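Local coordinates for glycoside hydrolase (Streptococcus pneumoniae serotype 4, PDB 6ORH), which probably hydrolyses alpha-L-fucosidic linkages in host-derived carbohydrate antigens, as a family 29 alpha-L-fucosidase with a TIM-barrel catalytic domain, at residues I27-N32 with E47-S52; S259-W264 with N295-Q300; L73-H78 with M120-S125. The protein carries 2 engineered substitutions. One frame throughout, in Å; residues are numbered along the deposited sequence. Where two conformers were deposited one is given.

The three contacts illustrate how neighbouring barrel strands share one sugar pocket. Strands 119-124, 70-74, 23-27, 292-295 and 250-259 lie side by side, so that interaction 3, interaction 1 and interaction 2 follow one another round the rim; their centres are 13 to 15 Å apart. Segment 27-32 is the middle member. Toward interaction 3 it is joined by Ile27 O to Val74 N at 3.0 Å, and toward interaction 2 by His28 ND1 to Asn295 OD1 at 2.8 Å. Interactions 2 and 3 do not touch, their nearest atoms being about 6 Å apart, yet both reach the same fucose, as does interaction 1 through His28.

Interaction 1. Residues I27-N32 with E47-S52; sequences IHFGPN and ERFNPS. With FUC (alpha-L-fucopyranose), chain C; EDO (1,2-ethanediol), chain J.
Phe29, Gly30 and Pro31 pack against Phe49 and Pro51 in a small, buried apolar contact at the rim of the barrel, where the loop leaving strand 23-27 meets the chain that returns from helix 31-35. The Phe29 and Phe49 rings carry most of it. With CG anti to the backbone N (chi1 177°), the Phe29 ring reaches across until its CE2 lies 3.6 Å from CZ of Phe49. It is an oblique pairing, with the rings inclined by 57° and their centroids 5.5 Å apart. Pro51 comes to the Phe29 ring from another quarter: its CB and CG both approach the edge of Phe29 at CZ, the former at 3.7 Å. Pro51 also folds back over Phe49, its CD sitting above the centre of that ring, so the proline touches one phenylalanine at an edge and the other on a face. Farther along, CE1 of Phe49 rests 3.8 Å from CA of Gly30, a residue with backbone angles at which a CB would strike the preceding carbonyl O and CD of Pro31. Pro31 adds a looser touch from CD to CD1 of Phe49.

In a TIM barrel the loops after the strands build the active site, and this one faces two ways. The side chains of His28 and Phe29 leave an extended backbone in nearly opposite directions: Phe29 goes into the hydrophobic cluster, which Leu54 and Phe34 extend, whereas His28 goes into the pocket. There His28 NE2 meets FUC O4 at the ring edge, 2.8 Å away, in a hydrogen bond that either atom could donate. At the far end of segment 47-52, an ethanediol molecule, probably from the crystallisation liquor, donates from O2 to Ser52 O at 2.9 Å.

Interaction 2. Residues S259-W264 with N295-Q300; sequences SIRPGW and NIPPNQ. With FUC (alpha-L-fucopyranose), chain C.
Asn295 is gripped by Ser259 and Trp264, and this polar knot is the tight half of the contact. Its CG stands anti to the backbone N (chi1 173°), which carries the amide across to the other loop. There ND2 gives one hydrogen to Ser259 OG at 3.0 Å, nearly in the amide plane, and the other to Trp264 O at 2.7 Å, tilted out of it. Ser259 OG in turn donates to Gly263 O and accepts from Arg261 N, forming an ST turn, so that ND2 and OG, both buried, use all their hydrogens; Asn295 OD1 is bonded to His28 ND1. The backbone bond from Ile260 N to Asn295 O belongs to the parallel bridge between Ser259 and Asn295. Beside the knot, Pro297 presses CG to within 3.4 Å of Arg261 CD, while the guanidinium goes on to a salt bridge with Asp308. The Ile260 and Ile296 side chains meet more loosely, CD1 to CD1 at 3.9 Å. Beyond Pro297 the chains part: Asn299 is partly exposed, and the exposed Gln300 turns instead to Thr33 O, which its NE2 binds.

Trp264 shows what the knot holds. Asn295 CB abuts the indole edge at CE3, Ser259 CB lies over one face, and fucose C6 over the opposite face. An aromatic platform beneath a sugar's apolar side, on loops at the C-terminal ends of barrel strands, is typical of glycoside hydrolase pockets.

Interaction 3. Residues L73-H78 with M120-S125; sequences LVVKHH and MGVYLS. With FUC (alpha-L-fucopyranose), chain C.
Tyr123 runs beside Val74 along the paired strands 70-74 and 119-124, and its atoms meet a different partner at each step. CB lies 3.7 Å from Leu73 O. CG stands anti to the backbone N (chi1 169°), which sends the ring along Val74 toward the sugar. The start of the ring is covered by Val74, whose CG2 makes a CH-pi contact 3.8 Å from the centroid and 18° off the normal. Next, CD1 and CE1 bring the ring edge up to Lys76 O, both at 3.7 Å. At CZ the neighbour becomes His77 CD2; these two rings are almost parallel but slid so far apart that they barely overlap. Finally OH donates to FUC O4 at 2.9 Å, an oxygen to which His77 NE2 is also bonded, 3.1 Å away.

Around this side chain the backbones pair in parallel, from Leu73 N to Gly121 O and onward, until a beta bulge between Val74 and Lys76 shifts the register by one. After it, Ser125 N bonds to Lys76 O, and Lys76 NZ to Ser125 O, although the amine also has a salt bridge to Asp128. Ser125 OG, itself bonded to Trp127 O, accepts from His78 ND1 at 2.9 Å in the imidazole plane. This second-shell bond helps to fix the rotation of the ring whose NE2 reaches FUC O2 at 2.8 Å. Adjacent parallel strands ending in sugar-binding side chains are the classic layout of a TIM-barrel active site.

Interaction 1. Residues I27-N32 with E47-S52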
# COMPACT_ATOMS: atom_id res chain seq x y z
N ILE A 27 -12.49 -9.81 -21.93
CA ILE A 27 -12.15 -10.97 -22.75
C ILE A 27 -11.23 -10.51 -23.88
O ILE A 27 -11.66 -9.75 -24.75
CB ILE A 27 -13.43 -11.65 -23.28
CG1 ILE A 27 -14.27 -12.24 -22.13
CG2 ILE A 27 -13.05 -12.74 -24.29
CD1 ILE A 27 -15.48 -13.11 -22.55
N HIS A 28 -9.97 -10.98 -23.84
CA HIS A 28 -9.01 -10.82 -24.93
C HIS A 28 -8.91 -12.16 -25.66
O HIS A 28 -8.47 -13.15 -25.08
CB HIS A 28 -7.60 -10.41 -24.45
CG HIS A 28 -7.45 -8.97 -24.06
ND1 HIS A 28 -8.06 -8.44 -22.93
CD2 HIS A 28 -6.72 -7.97 -24.61
CE1 HIS A 28 -7.72 -7.14 -22.84
NE2 HIS A 28 -6.89 -6.85 -23.84
N PHE A 29 -9.35 -12.16 -26.93
CA PHE A 29 -9.33 -13.36 -27.76
C PHE A 29 -9.19 -12.91 -29.21
O PHE A 29 -9.70 -11.86 -29.59
CB PHE A 29 -10.66 -14.10 -27.58
CG PHE A 29 -10.81 -15.34 -28.44
CD1 PHE A 29 -10.02 -16.45 -28.21
CD2 PHE A 29 -11.71 -15.36 -29.48
CE1 PHE A 29 -10.14 -17.59 -28.99
CE2 PHE A 29 -11.86 -16.51 -30.26
CZ PHE A 29 -11.06 -17.61 -30.03
N GLY A 30 -8.43 -13.67 -30.01
CA GLY A 30 -8.31 -13.30 -31.41
C GLY A 30 -7.12 -14.02 -32.04
O GLY A 30 -6.68 -15.03 -31.50
N PRO A 31 -6.59 -13.51 -33.15
CA PRO A 31 -5.40 -14.07 -33.78
C PRO A 31 -4.24 -14.28 -32.81
O PRO A 31 -3.54 -15.28 -32.89
CB PRO A 31 -5.06 -13.01 -34.82
CG PRO A 31 -6.41 -12.46 -35.23
CD PRO A 31 -7.14 -12.36 -33.90
N ASN A 32 -4.05 -13.36 -31.86
CA ASN A 32 -2.96 -13.51 -30.90
C ASN A 32 -3.05 -14.83 -30.15
O ASN A 32 -2.02 -15.37 -29.73
CB ASN A 32 -2.86 -12.34 -29.92
CG ASN A 32 -2.43 -11.06 -30.60
OD1 ASN A 32 -2.08 -11.07 -31.77
ND2 ASN A 32 -2.44 -9.95 -29.86
N GLU A 47 -6.67 -17.46 -41.85
CA GLU A 47 -6.96 -18.88 -41.91
C GLU A 47 -6.63 -19.58 -40.59
O GLU A 47 -7.18 -20.65 -40.31
CB GLU A 47 -6.28 -19.56 -43.11
CG GLU A 47 -6.53 -18.86 -44.43
CD GLU A 47 -7.84 -19.16 -45.15
OE1 GLU A 47 -8.59 -20.03 -44.68
OE2 GLU A 47 -8.10 -18.51 -46.18
N ARG A 48 -5.76 -18.97 -39.77
CA ARG A 48 -5.38 -19.57 -38.49
C ARG A 48 -6.48 -19.38 -37.44
O ARG A 48 -6.49 -20.07 -36.42
CB ARG A 48 -4.05 -18.99 -37.99
CG ARG A 48 -2.83 -19.34 -38.85
CD ARG A 48 -2.06 -20.55 -38.36
NE ARG A 48 -1.44 -20.34 -37.05
CZ ARG A 48 -0.22 -19.83 -36.86
NH1 ARG A 48 0.51 -19.47 -37.89
NH2 ARG A 48 0.26 -19.67 -35.64
N PHE A 49 -7.42 -18.46 -37.69
CA PHE A 49 -8.48 -18.17 -36.72
C PHE A 49 -9.62 -19.17 -36.90
O PHE A 49 -10.55 -18.92 -37.68
CB PHE A 49 -8.96 -16.71 -36.85
CG PHE A 49 -9.94 -16.32 -35.77
CD1 PHE A 49 -9.50 -16.04 -34.48
CD2 PHE A 49 -11.31 -16.31 -36.03
CE1 PHE A 49 -10.42 -15.77 -33.47
CE2 PHE A 49 -12.22 -15.98 -35.03
CZ PHE A 49 -11.76 -15.70 -33.76
N ASN A 50 -9.58 -20.27 -36.13
CA ASN A 50 -10.60 -21.31 -36.23
C ASN A 50 -10.87 -21.99 -34.88
O ASN A 50 -10.59 -23.17 -34.68
CB ASN A 50 -10.38 -22.31 -37.37
CG ASN A 50 -11.58 -23.22 -37.55
OD1 ASN A 50 -12.69 -22.94 -37.07
ND2 ASN A 50 -11.36 -24.34 -38.21
N PRO A 51 -11.46 -21.27 -33.90
CA PRO A 51 -11.90 -21.90 -32.65
C PRO A 51 -13.20 -22.69 -32.80
O PRO A 51 -14.31 -22.21 -32.46
CB PRO A 51 -12.16 -20.67 -31.76
CG PRO A 51 -12.62 -19.61 -32.76
CD PRO A 51 -11.74 -19.83 -33.98
N SER A 52 -13.08 -23.95 -33.24
CA SER A 52 -14.25 -24.70 -33.65
C SER A 52 -15.14 -25.11 -32.47
O SER A 52 -16.32 -25.40 -32.66
CB SER A 52 -13.88 -25.91 -34.46
OG SER A 52 -13.00 -26.72 -33.70
C1 FUC C . -2.54 -2.46 -23.21
C2 FUC C . -2.59 -3.31 -24.47
C3 FUC C . -2.69 -4.77 -24.04
C4 FUC C . -4.02 -5.00 -23.31
C5 FUC C . -4.07 -4.03 -22.10
C6 FUC C . -5.42 -4.05 -21.41
O2 FUC C . -1.35 -3.09 -25.18
O3 FUC C . -2.60 -5.61 -25.20
O4 FUC C . -5.11 -4.78 -24.24
O5 FUC C . -3.77 -2.63 -22.49
C1 EDO J . -19.79 -24.29 -31.30
O1 EDO J . -18.56 -23.75 -31.67
C2 EDO J . -19.69 -25.74 -31.49
O2 EDO J . -19.16 -25.94 -32.78

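Interaction 2. Residues S259-W264 with N295-Q300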
# COMPACT_ATOMS: atom_id res chain seq x y z
N SER A 259 -5.15 -9.01 -15.69
CA SER A 259 -5.43 -10.33 -16.25
C SER A 259 -5.35 -11.38 -15.16
O SER A 259 -4.54 -11.27 -14.23
CB SER A 259 -4.48 -10.62 -17.37
OG SER A 259 -4.83 -11.87 -18.00
N ILE A 260 -6.17 -12.44 -15.29
CA ILE A 260 -6.05 -13.59 -14.40
C ILE A 260 -4.73 -14.32 -14.67
O ILE A 260 -4.29 -15.09 -13.80
CB ILE A 260 -7.28 -14.52 -14.49
CG1 ILE A 260 -7.38 -15.39 -13.23
CG2 ILE A 260 -7.24 -15.39 -15.75
CD1 ILE A 260 -8.62 -16.26 -13.21
N ARG A 261 -4.10 -14.05 -15.80
CA ARG A 261 -2.84 -14.68 -16.18
C ARG A 261 -1.76 -13.62 -16.33
O ARG A 261 -2.03 -12.41 -16.29
CB ARG A 261 -3.03 -15.45 -17.50
CG ARG A 261 -3.76 -16.78 -17.35
CD ARG A 261 -4.73 -17.07 -18.50
NE ARG A 261 -5.18 -18.45 -18.27
CZ ARG A 261 -4.48 -19.53 -18.59
NH1 ARG A 261 -3.32 -19.43 -19.21
NH2 ARG A 261 -4.94 -20.71 -18.21
N PRO A 262 -0.47 -14.00 -16.51
CA PRO A 262 0.56 -13.01 -16.80
C PRO A 262 0.26 -12.17 -18.04
O PRO A 262 0.43 -10.95 -18.03
CB PRO A 262 1.81 -13.90 -16.96
CG PRO A 262 1.52 -15.00 -15.98
CD PRO A 262 0.07 -15.36 -16.28
N GLY A 263 -0.24 -12.83 -19.10
CA GLY A 263 -0.60 -12.15 -20.33
C GLY A 263 -2.11 -11.93 -20.42
O GLY A 263 -2.88 -12.56 -19.69
N TRP A 264 -2.51 -11.05 -21.35
CA TRP A 264 -3.91 -10.74 -21.63
C TRP A 264 -4.54 -11.83 -22.51
O TRP A 264 -5.72 -12.12 -22.37
CB TRP A 264 -4.01 -9.37 -22.32
CG TRP A 264 -3.56 -8.23 -21.45
CD1 TRP A 264 -2.34 -7.60 -21.44
CD2 TRP A 264 -4.33 -7.64 -20.39
NE1 TRP A 264 -2.31 -6.64 -20.46
CE2 TRP A 264 -3.50 -6.66 -19.77
CE3 TRP A 264 -5.63 -7.85 -19.89
CZ2 TRP A 264 -3.98 -5.87 -18.73
CZ3 TRP A 264 -6.08 -7.10 -18.84
CH2 TRP A 264 -5.27 -6.10 -18.28
N ASN A 295 -9.49 -9.89 -16.55
CA ASN A 295 -9.43 -10.48 -17.88
C ASN A 295 -9.31 -12.00 -17.82
O ASN A 295 -8.45 -12.52 -17.12
CB ASN A 295 -8.24 -9.93 -18.68
CG ASN A 295 -8.05 -10.65 -20.00
OD1 ASN A 295 -8.76 -10.39 -20.99
ND2 ASN A 295 -7.04 -11.52 -20.05
N ILE A 296 -10.18 -12.70 -18.57
CA ILE A 296 -10.19 -14.16 -18.65
C ILE A 296 -10.09 -14.50 -20.14
O ILE A 296 -11.04 -14.21 -20.88
CB ILE A 296 -11.49 -14.79 -18.10
CG1 ILE A 296 -11.98 -14.14 -16.80
CG2 ILE A 296 -11.32 -16.31 -17.99
CD1 ILE A 296 -11.08 -14.45 -15.65
N PRO A 297 -8.95 -15.04 -20.62
CA PRO A 297 -8.73 -15.25 -22.05
C PRO A 297 -9.12 -16.65 -22.52
O PRO A 297 -8.57 -17.64 -22.08
CB PRO A 297 -7.22 -15.08 -22.20
CG PRO A 297 -6.68 -15.58 -20.87
CD PRO A 297 -7.73 -15.29 -19.82
N PRO A 298 -10.10 -16.76 -23.45
CA PRO A 298 -10.41 -18.07 -24.03
C PRO A 298 -9.20 -18.63 -24.77
O PRO A 298 -8.36 -17.89 -25.31
CB PRO A 298 -11.53 -17.72 -25.03
CG PRO A 298 -12.16 -16.47 -24.46
CD PRO A 298 -10.96 -15.68 -23.96
N ASN A 299 -9.16 -19.97 -24.84
CA ASN A 299 -8.08 -20.74 -25.43
C ASN A 299 -8.31 -20.91 -26.93
O ASN A 299 -9.23 -20.32 -27.50
CB ASN A 299 -7.87 -22.07 -24.69
CG ASN A 299 -9.06 -23.01 -24.84
OD1 ASN A 299 -9.87 -22.86 -25.75
ND2 ASN A 299 -9.19 -23.96 -23.93
N GLN A 300 -7.46 -21.71 -27.59
CA GLN A 300 -7.53 -21.84 -29.03
C GLN A 300 -8.76 -22.63 -29.47
O GLN A 300 -9.16 -22.57 -30.63
CB GLN A 300 -6.26 -22.50 -29.56
CG GLN A 300 -5.03 -21.61 -29.46
CD GLN A 300 -3.80 -22.31 -29.98
OE1 GLN A 300 -3.84 -23.50 -30.33
NE2 GLN A 300 -2.70 -21.59 -30.08
C1 FUC C . -2.54 -2.46 -23.21
C2 FUC C . -2.59 -3.31 -24.47
C3 FUC C . -2.69 -4.77 -24.04
C4 FUC C . -4.02 -5.00 -23.31
C5 FUC C . -4.07 -4.03 -22.10
C6 FUC C . -5.42 -4.05 -21.41
O2 FUC C . -1.35 -3.09 -25.18
O3 FUC C . -2.60 -5.61 -25.20
O4 FUC C . -5.11 -4.78 -24.24
O5 FUC C . -3.77 -2.63 -22.49

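Interaction 3. Residues L73-H78 with M120-S125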
# COMPACT_ATOMS: atom_id res chain seq x y z
N LEU A 73 -15.73 -6.99 -24.24
CA LEU A 73 -15.21 -7.86 -25.28
C LEU A 73 -14.28 -7.08 -26.20
O LEU A 73 -14.67 -6.08 -26.82
CB LEU A 73 -16.41 -8.37 -26.11
CG LEU A 73 -16.03 -9.32 -27.25
CD1 LEU A 73 -15.42 -10.62 -26.67
CD2 LEU A 73 -17.31 -9.70 -28.03
N VAL A 74 -13.06 -7.63 -26.39
CA VAL A 74 -12.21 -7.14 -27.46
C VAL A 74 -12.80 -7.57 -28.81
O VAL A 74 -12.95 -8.77 -29.06
CB VAL A 74 -10.78 -7.66 -27.28
CG1 VAL A 74 -9.91 -7.36 -28.52
CG2 VAL A 74 -10.17 -7.05 -26.03
N VAL A 75 -13.12 -6.59 -29.66
CA VAL A 75 -13.59 -6.95 -31.00
C VAL A 75 -12.57 -6.56 -32.06
O VAL A 75 -12.71 -6.96 -33.23
CB VAL A 75 -14.99 -6.39 -31.34
CG1 VAL A 75 -16.01 -6.90 -30.34
CG2 VAL A 75 -15.01 -4.88 -31.44
N LYS A 76 -11.57 -5.76 -31.68
CA LYS A 76 -10.43 -5.49 -32.54
C LYS A 76 -9.26 -5.09 -31.65
O LYS A 76 -9.33 -4.07 -30.96
CB LYS A 76 -10.70 -4.35 -33.52
CG LYS A 76 -9.63 -4.23 -34.62
CD LYS A 76 -9.67 -2.89 -35.34
CE LYS A 76 -9.12 -1.77 -34.47
NZ LYS A 76 -9.01 -0.49 -35.21
N HIS A 77 -8.20 -5.91 -31.65
CA HIS A 77 -7.02 -5.55 -30.88
C HIS A 77 -6.08 -4.73 -31.76
O HIS A 77 -6.47 -4.34 -32.85
CB HIS A 77 -6.39 -6.81 -30.25
CG HIS A 77 -5.56 -6.50 -29.06
ND1 HIS A 77 -4.17 -6.46 -29.13
CD2 HIS A 77 -5.88 -6.22 -27.77
CE1 HIS A 77 -3.68 -6.15 -27.95
NE2 HIS A 77 -4.70 -6.00 -27.10
N HIS A 78 -4.85 -4.48 -31.30
CA HIS A 78 -3.95 -3.60 -32.05
C HIS A 78 -3.62 -4.18 -33.44
O HIS A 78 -3.33 -3.43 -34.37
CB HIS A 78 -2.61 -3.44 -31.30
CG HIS A 78 -2.71 -3.01 -29.87
ND1 HIS A 78 -3.64 -2.07 -29.41
CD2 HIS A 78 -1.95 -3.34 -28.80
CE1 HIS A 78 -3.44 -1.88 -28.10
NE2 HIS A 78 -2.41 -2.65 -27.70
N MET A 120 -22.77 -5.24 -21.26
CA MET A 120 -21.74 -5.39 -22.30
C MET A 120 -20.85 -4.15 -22.40
O MET A 120 -21.31 -3.02 -22.25
CB MET A 120 -22.40 -5.67 -23.66
CG MET A 120 -22.90 -7.11 -23.84
SD MET A 120 -21.54 -8.31 -23.91
CE MET A 120 -20.80 -8.00 -25.52
N GLY A 121 -19.55 -4.39 -22.62
CA GLY A 121 -18.62 -3.36 -23.08
C GLY A 121 -17.94 -3.82 -24.35
O GLY A 121 -17.96 -5.02 -24.67
N VAL A 122 -17.39 -2.85 -25.08
CA VAL A 122 -16.73 -3.18 -26.33
C VAL A 122 -15.40 -2.45 -26.40
O VAL A 122 -15.33 -1.24 -26.12
CB VAL A 122 -17.61 -2.87 -27.55
CG1 VAL A 122 -17.99 -1.39 -27.64
CG2 VAL A 122 -16.87 -3.28 -28.83
N TYR A 123 -14.35 -3.20 -26.75
CA TYR A 123 -12.99 -2.68 -26.86
C TYR A 123 -12.63 -2.69 -28.34
O TYR A 123 -12.64 -3.74 -28.98
CB TYR A 123 -12.05 -3.56 -26.02
CG TYR A 123 -10.54 -3.41 -26.15
CD1 TYR A 123 -9.90 -3.55 -27.37
CD2 TYR A 123 -9.77 -3.36 -24.99
CE1 TYR A 123 -8.51 -3.45 -27.45
CE2 TYR A 123 -8.38 -3.31 -25.05
CZ TYR A 123 -7.76 -3.36 -26.29
OH TYR A 123 -6.38 -3.37 -26.38
N LEU A 124 -12.36 -1.49 -28.87
CA LEU A 124 -12.03 -1.31 -30.28
C LEU A 124 -10.72 -0.53 -30.32
O LEU A 124 -10.71 0.66 -30.00
CB LEU A 124 -13.16 -0.52 -30.94
CG LEU A 124 -13.08 -0.31 -32.46
CD1 LEU A 124 -13.38 -1.61 -33.20
CD2 LEU A 124 -14.12 0.75 -32.86
N SER A 125 -9.62 -1.19 -30.67
CA SER A 125 -8.32 -0.55 -30.51
C SER A 125 -8.16 0.73 -31.36
O SER A 125 -8.24 0.66 -32.59
CB SER A 125 -7.21 -1.53 -30.79
OG SER A 125 -5.93 -0.88 -30.68
C1 FUC C . -2.54 -2.46 -23.21
C2 FUC C . -2.59 -3.31 -24.47
C3 FUC C . -2.69 -4.77 -24.04
C4 FUC C . -4.02 -5.00 -23.31
C5 FUC C . -4.07 -4.03 -22.10
C6 FUC C . -5.42 -4.05 -21.41
O2 FUC C . -1.35 -3.09 -25.18
O3 FUC C . -2.60 -5.61 -25.20
O4 FUC C . -5.11 -4.78 -24.24
O5 FUC C . -3.77 -2.63 -22.49